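Local structure of glycosyl transferase family 9 (Veillonella parvula, 3TOV) at residues A[42-47]-A[61-66]; A[20-25]-A[50-55]. The protein is a GT-B-type glycosyltransferase that probably transfers a sugar, perhaps a heptose, from a nucleotide-activated donor to an acceptor. All blocks are in the same frame, centred on the assembly; numbering follows the deposited sequence.

Contact 1. Residues A[42-47]-A[61-66]; sequences TYVIDE and ELIVVD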
loop_
_atom_site.group_PDB
_atom_site.type_symbol
_atom_site.label_atom_id
_atom_site.label_comp_id
_atom_site.label_asym_id
_atom_site.label_seq_id
_atom_site.Cartn_x
_atom_site.Cartn_y
_atom_site.Cartn_z
ATOM N N THR A 42 1.953 -17.433 10.795
ATOM C CA THR A 42 2.298 -16.257 11.579
ATOM C C THR A 42 3.134 -15.254 10.771
ATOM O O THR A 42 4.060 -15.640 10.051
ATOM C CB THR A 42 2.959 -16.634 12.936
ATOM O OG1 THR A 42 4.180 -15.911 13.099
ATOM C CG2 THR A 42 3.236 -18.137 13.015
ATOM N N TYR A 43 2.770 -13.972 10.891
ATOM C CA TYR A 43 3.387 -12.862 10.156
ATOM C C TYR A 43 4.284 -12.013 11.042
ATOM O O TYR A 43 4.011 -11.834 12.221
ATOM C CB TYR A 43 2.302 -11.947 9.619
ATOM C CG TYR A 43 2.707 -11.067 8.443
ATOM C CD1 TYR A 43 2.296 -11.384 7.160
ATOM C CD2 TYR A 43 3.461 -9.908 8.621
ATOM C CE1 TYR A 43 2.629 -10.601 6.084
ATOM C CE2 TYR A 43 3.806 -9.112 7.544
ATOM C CZ TYR A 43 3.379 -9.471 6.269
ATOM O OH TYR A 43 3.687 -8.719 5.155
ATOM N N VAL A 44 5.330 -11.453 10.455
ATOM C CA VAL A 44 6.265 -10.623 11.193
ATOM C C VAL A 44 6.564 -9.299 10.468
ATOM O O VAL A 44 7.371 -9.273 9.535
ATOM C CB VAL A 44 7.565 -11.391 11.424
ATOM C CG1 VAL A 44 8.495 -10.614 12.338
ATOM C CG2 VAL A 44 7.253 -12.764 12.014
ATOM N N ILE A 45 5.900 -8.216 10.901
ATOM C CA ILE A 45 6.162 -6.855 10.400
ATOM C C ILE A 45 6.996 -6.043 11.370
ATOM O O ILE A 45 7.426 -6.531 12.419
ATOM C CB ILE A 45 4.882 -5.971 10.254
ATOM C CG1 ILE A 45 3.651 -6.657 10.836
ATOM C CG2 ILE A 45 4.718 -5.418 8.850
ATOM C CD1 ILE A 45 3.645 -6.599 12.366
ATOM N N ASP A 46 7.165 -4.772 11.008
ATOM C CA ASP A 46 7.827 -3.781 11.839
ATOM C C ASP A 46 6.787 -3.032 12.671
ATOM O O ASP A 46 5.749 -2.628 12.157
ATOM C CB ASP A 46 8.637 -2.827 10.956
ATOM C CG ASP A 46 8.516 -1.379 11.389
ATOM O OD1 ASP A 46 9.403 -0.883 12.124
ATOM O OD2 ASP A 46 7.531 -0.735 10.980
ATOM N N GLU A 47 7.084 -2.854 13.957
ATOM C CA GLU A 47 6.141 -2.308 14.932
ATOM C C GLU A 47 5.117 -1.306 14.383
ATOM O O GLU A 47 3.928 -1.424 14.670
ATOM C CB GLU A 47 6.895 -1.714 16.137
ATOM C CG GLU A 47 6.974 -0.175 16.178
ATOM C CD GLU A 47 8.392 0.384 15.996
ATOM O OE1 GLU A 47 8.931 0.317 14.865
ATOM O OE2 GLU A 47 8.963 0.901 16.984
ATOM N N GLU A 61 -1.409 -15.285 13.779
ATOM C CA GLU A 61 -0.500 -14.718 14.754
ATOM C C GLU A 61 0.400 -13.713 14.067
ATOM O O GLU A 61 1.068 -14.032 13.086
ATOM C CB GLU A 61 0.343 -15.822 15.394
ATOM C CG GLU A 61 0.701 -15.574 16.852
ATOM C CD GLU A 61 -0.156 -16.390 17.819
ATOM O OE1 GLU A 61 -0.981 -15.792 18.545
ATOM O OE2 GLU A 61 -0.001 -17.632 17.863
ATOM N N LEU A 62 0.410 -12.499 14.610
ATOM C CA LEU A 62 1.192 -11.384 14.097
ATOM C C LEU A 62 2.153 -10.888 15.177
ATOM O O LEU A 62 1.735 -10.559 16.293
ATOM C CB LEU A 62 0.243 -10.257 13.685
ATOM C CG LEU A 62 0.794 -8.869 13.372
ATOM C CD1 LEU A 62 1.783 -8.986 12.268
ATOM C CD2 LEU A 62 -0.331 -7.957 12.975
ATOM N N ILE A 63 3.441 -10.846 14.850
ATOM C CA ILE A 63 4.463 -10.432 15.810
ATOM C C ILE A 63 5.324 -9.319 15.214
ATOM O O ILE A 63 5.834 -9.459 14.097
ATOM C CB ILE A 63 5.350 -11.631 16.281
ATOM C CG1 ILE A 63 6.770 -11.517 15.749
ATOM C CG2 ILE A 63 4.743 -12.992 15.894
ATOM C CD1 ILE A 63 7.633 -12.663 16.202
ATOM N N VAL A 64 5.471 -8.211 15.944
ATOM C CA VAL A 64 6.098 -7.009 15.386
ATOM C C VAL A 64 7.537 -6.824 15.863
ATOM O O VAL A 64 7.977 -7.537 16.748
ATOM C CB VAL A 64 5.264 -5.761 15.713
ATOM C CG1 VAL A 64 3.845 -6.169 16.013
ATOM C CG2 VAL A 64 5.855 -5.014 16.895
ATOM N N VAL A 65 8.279 -5.894 15.263
ATOM C CA VAL A 65 9.636 -5.581 15.735
ATOM C C VAL A 65 9.950 -4.084 15.672
ATOM O O VAL A 65 9.409 -3.380 14.824
ATOM C CB VAL A 65 10.733 -6.332 14.929
ATOM C CG1 VAL A 65 10.201 -7.615 14.350
ATOM C CG2 VAL A 65 11.289 -5.434 13.833
ATOM N N ASP A 66 10.832 -3.603 16.550
ATOM C CA ASP A 66 11.293 -2.214 16.484
ATOM C C ASP A 66 12.682 -2.106 15.877
ATOM O O ASP A 66 13.305 -3.115 15.560
ATOM C CB ASP A 66 11.304 -1.565 17.868
ATOM C CG ASP A 66 9.996 -1.743 18.601
ATOM O OD1 ASP A 66 9.479 -2.882 18.609
ATOM O OD2 ASP A 66 9.486 -0.746 19.158
#

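Contact 2. Residues A[20-25]-A[50-55]; sequences GDVILT and QQVMEY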
loop_
_atom_site.group_PDB
_atom_site.type_symbol
_atom_site.label_atom_id
_atom_site.label_comp_id
_atom_site.label_asym_id
_atom_site.label_seq_id
_atom_site.Cartn_x
_atom_site.Cartn_y
_atom_site.Cartn_z
ATOM N N GLY A 20 3.777 0.499 1.910
ATOM C CA GLY A 20 3.341 0.088 0.585
ATOM C C GLY A 20 3.705 -1.352 0.276
ATOM O O GLY A 20 2.844 -2.187 -0.021
ATOM N N ASP A 21 4.997 -1.644 0.347
ATOM C CA ASP A 21 5.463 -2.992 0.117
ATOM C C ASP A 21 4.658 -3.973 0.955
ATOM O O ASP A 21 4.315 -5.037 0.483
ATOM C CB ASP A 21 6.953 -3.106 0.416
ATOM C CG ASP A 21 7.795 -2.119 -0.396
ATOM O OD1 ASP A 21 8.147 -2.427 -1.555
ATOM O OD2 ASP A 21 8.120 -1.035 0.132
ATOM N N VAL A 22 4.317 -3.618 2.187
ATOM C CA VAL A 22 3.574 -4.558 3.032
ATOM C C VAL A 22 2.183 -4.865 2.490
ATOM O O VAL A 22 1.824 -6.031 2.293
ATOM C CB VAL A 22 3.479 -4.105 4.506
ATOM C CG1 VAL A 22 2.385 -4.875 5.246
ATOM C CG2 VAL A 22 4.807 -4.300 5.183
ATOM N N ILE A 23 1.394 -3.831 2.248
ATOM C CA ILE A 23 0.032 -4.055 1.786
ATOM C C ILE A 23 0.027 -4.955 0.549
ATOM O O ILE A 23 -0.892 -5.753 0.345
ATOM C CB ILE A 23 -0.678 -2.727 1.529
ATOM C CG1 ILE A 23 -0.701 -1.919 2.841
ATOM C CG2 ILE A 23 -2.064 -2.968 0.965
ATOM C CD1 ILE A 23 -1.055 -0.442 2.688
ATOM N N LEU A 24 1.089 -4.847 -0.245
ATOM C CA LEU A 24 1.246 -5.634 -1.466
ATOM C C LEU A 24 1.528 -7.112 -1.211
ATOM O O LEU A 24 1.454 -7.928 -2.127
ATOM C CB LEU A 24 2.364 -5.048 -2.328
ATOM C CG LEU A 24 2.054 -3.681 -2.925
ATOM C CD1 LEU A 24 3.292 -3.094 -3.550
ATOM C CD2 LEU A 24 0.951 -3.838 -3.938
ATOM N N THR A 25 1.873 -7.454 0.027
ATOM C CA THR A 25 2.092 -8.848 0.390
ATOM C C THR A 25 0.774 -9.473 0.811
ATOM O O THR A 25 0.712 -10.655 1.157
ATOM C CB THR A 25 3.071 -8.994 1.565
ATOM O OG1 THR A 25 2.473 -8.478 2.767
ATOM C CG2 THR A 25 4.363 -8.261 1.281
ATOM N N GLN A 50 1.949 -2.098 12.193
ATOM C CA GLN A 50 1.239 -3.215 12.801
ATOM C C GLN A 50 -0.282 -3.143 12.654
ATOM O O GLN A 50 -0.927 -4.178 12.481
ATOM C CB GLN A 50 1.670 -3.418 14.258
ATOM C CG GLN A 50 0.599 -3.198 15.304
ATOM C CD GLN A 50 1.185 -2.603 16.565
ATOM O OE1 GLN A 50 2.405 -2.472 16.686
ATOM N NE2 GLN A 50 0.325 -2.225 17.509
ATOM N N GLN A 51 -0.857 -1.941 12.702
ATOM C CA GLN A 51 -2.314 -1.823 12.621
ATOM C C GLN A 51 -2.836 -2.316 11.265
ATOM O O GLN A 51 -4.019 -2.597 11.093
ATOM C CB GLN A 51 -2.767 -0.393 12.886
ATOM C CG GLN A 51 -1.838 0.384 13.775
ATOM C CD GLN A 51 -2.511 1.609 14.369
ATOM O OE1 GLN A 51 -3.715 1.607 14.618
ATOM N NE2 GLN A 51 -1.736 2.663 14.591
ATOM N N VAL A 52 -1.931 -2.429 10.306
ATOM C CA VAL A 52 -2.273 -2.868 8.960
ATOM C C VAL A 52 -2.661 -4.357 8.883
ATOM O O VAL A 52 -3.516 -4.765 8.085
ATOM C CB VAL A 52 -1.094 -2.587 8.024
ATOM C CG1 VAL A 52 -1.213 -3.396 6.747
ATOM C CG2 VAL A 52 -1.018 -1.098 7.749
HETATM N N MSE A 53 -2.040 -5.164 9.733
HETATM C CA MSE A 53 -2.247 -6.597 9.682
HETATM C C MSE A 53 -3.060 -7.129 10.862
HETATM O O MSE A 53 -3.630 -8.215 10.777
HETATM C CB MSE A 53 -0.903 -7.311 9.596
HETATM C CG MSE A 53 -0.973 -8.650 8.881
HETATM SE SE MSE A 53 -1.245 -8.456 6.967
HETATM C CE MSE A 53 0.497 -7.787 6.473
ATOM N N GLU A 54 -3.111 -6.363 11.949
ATOM C CA GLU A 54 -3.775 -6.800 13.174
ATOM C C GLU A 54 -4.952 -7.712 12.870
ATOM O O GLU A 54 -4.856 -8.939 12.926
ATOM C CB GLU A 54 -4.283 -5.598 13.968
ATOM C CG GLU A 54 -3.378 -5.141 15.082
ATOM C CD GLU A 54 -3.978 -3.973 15.841
ATOM O OE1 GLU A 54 -5.050 -4.145 16.470
ATOM O OE2 GLU A 54 -3.387 -2.873 15.795
ATOM N N TYR A 55 -6.076 -7.086 12.565
ATOM C CA TYR A 55 -7.242 -7.806 12.105
ATOM C C TYR A 55 -6.981 -8.160 10.648
ATOM O O TYR A 55 -6.734 -7.279 9.816
ATOM C CB TYR A 55 -8.482 -6.928 12.276
ATOM C CG TYR A 55 -8.498 -6.200 13.610
ATOM C CD1 TYR A 55 -9.261 -6.662 14.673
ATOM C CD2 TYR A 55 -7.730 -5.060 13.808
ATOM C CE1 TYR A 55 -9.268 -5.999 15.895
ATOM C CE2 TYR A 55 -7.729 -4.391 15.018
ATOM C CZ TYR A 55 -8.499 -4.864 16.062
ATOM O OH TYR A 55 -8.497 -4.195 17.269
#

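Contact 1. Residues A[42-47]-A[61-66]
The phenol ring of Y43 meets strand 61-65 near its base, where L62 CD1 comes in obliquely, 4.1 Å from Y43 CD2. With CG anti to the backbone N (chi1 -159°) the ring leads away from that strand, among F15, I59, M53 and V22, and its OH is hydrogen-bonded to T25. Two carboxylates, of E47 and D66, also meet, on chains that cross at about a right angle with their planes 54° apart. E47 OE2 is modelled 2.8 Å from D66 OD2, a meeting of two acceptors rather than a bond, on which little can rest at this resolution.

Main-chain bonds join the two parallel strands. Y43 N gives to E61 O at 2.8 Å, and I63 N returns a nearly straight bond to Y43 O at 2.9 Å, both lying close to the C=O axis. The next two, from I45 N to I63 O and from V65 N to I45 O, are weak. E47 N then reaches V65 O at 2.5 Å, sitting above the carbonyl plane by 31°.

On one face V44 and I63 lie side by side, CG1 to CG1 at 3.9 Å, and I63 continues onto V80 and I84 of helix 70-87. On the other, I45 CD1 packs against V64 CG1 at 3.7 Å. V64 CG2 also touches E47 CB at 3.5 Å; a glycine in place of E47 would remove that CB, and the carboxylate beside D66 with it, and would probably loosen the packing over V64.

Strand 61-65 is the outermost on this side of a parallel sheet ordered 3-2-1-4-5-6, with 40-46 next to it: the edge of the Rossmann-like N-terminal half of a GT-B enzyme.

Contact 2. Residues A[20-25]-A[50-55]
The carbonyl oxygen V22 O is held twice, both times by T25. The backbone T25 N reaches it at 2.7 Å, and T25 OG1 donates to it at 2.6 Å, lying in the carbonyl plane on a lone pair. The threonine's first torsion (chi1 68°) folds its hydroxyl, which also serves Y43, back over the preceding turn. In residues 50-55, Q50 O is likewise gripped twice, by M53 N and E54 N, so each segment closes its own turn through its main chain.

What passes between the two segments is apolar. V22 turns its side chain toward residues 50-55, and its CG1, anti to the backbone N, meets two partners: M53 CE at 3.7 Å and V52 CG1 at 4.2 Å. The valines V22 and V52 cross obliquely, both with CG1 anti to the backbone N. M53, a selenomethionine, bends at chi2 and again at chi3 (72° each), which brings its terminal methyl in toward V22. The same CE also ends 4.3 Å from T25 OG1, beside the hydroxyl that bonds V22 O. I23 CG1 also reaches V52 CG1, at 4.2 Å. The buried area is small, 143 Å², and every touching residue is buried.

Beyond it, I23 and L24 lean on helix 271-277, while D21 and L24 touch Y295; these partners belong to the half of the chain built on the second parallel sheet. Helix 19-23, which follows the first strand 10-14, therefore sits where the two Rossmann-like halves face each other, the region that in GT-B enzymes forms the interdomain cleft.

How the contacts relate
Contact 1 is an extensive, partly buried pairing at the margin of the first sheet, whereas contact 2 is a small, wholly buried touch nearer the centre of the chain. Their chemistry differs accordingly: main-chain bonds join the two strands of contact 1, which ends in acidic groups, while contact 2 crosses through methyl and methylene groups, its hydrogen bonds running within each segment or on to Y43. Residues 50-55 lie between strands 40-46 and 61-65, so the loop that packs in contact 2 leads from one strand of contact 1 to the other. Y43 ties them together, reaching M53 by packing and T25 by its hydroxyl, and L62 CD2 rests against M53 and E54 from the neighbouring strand.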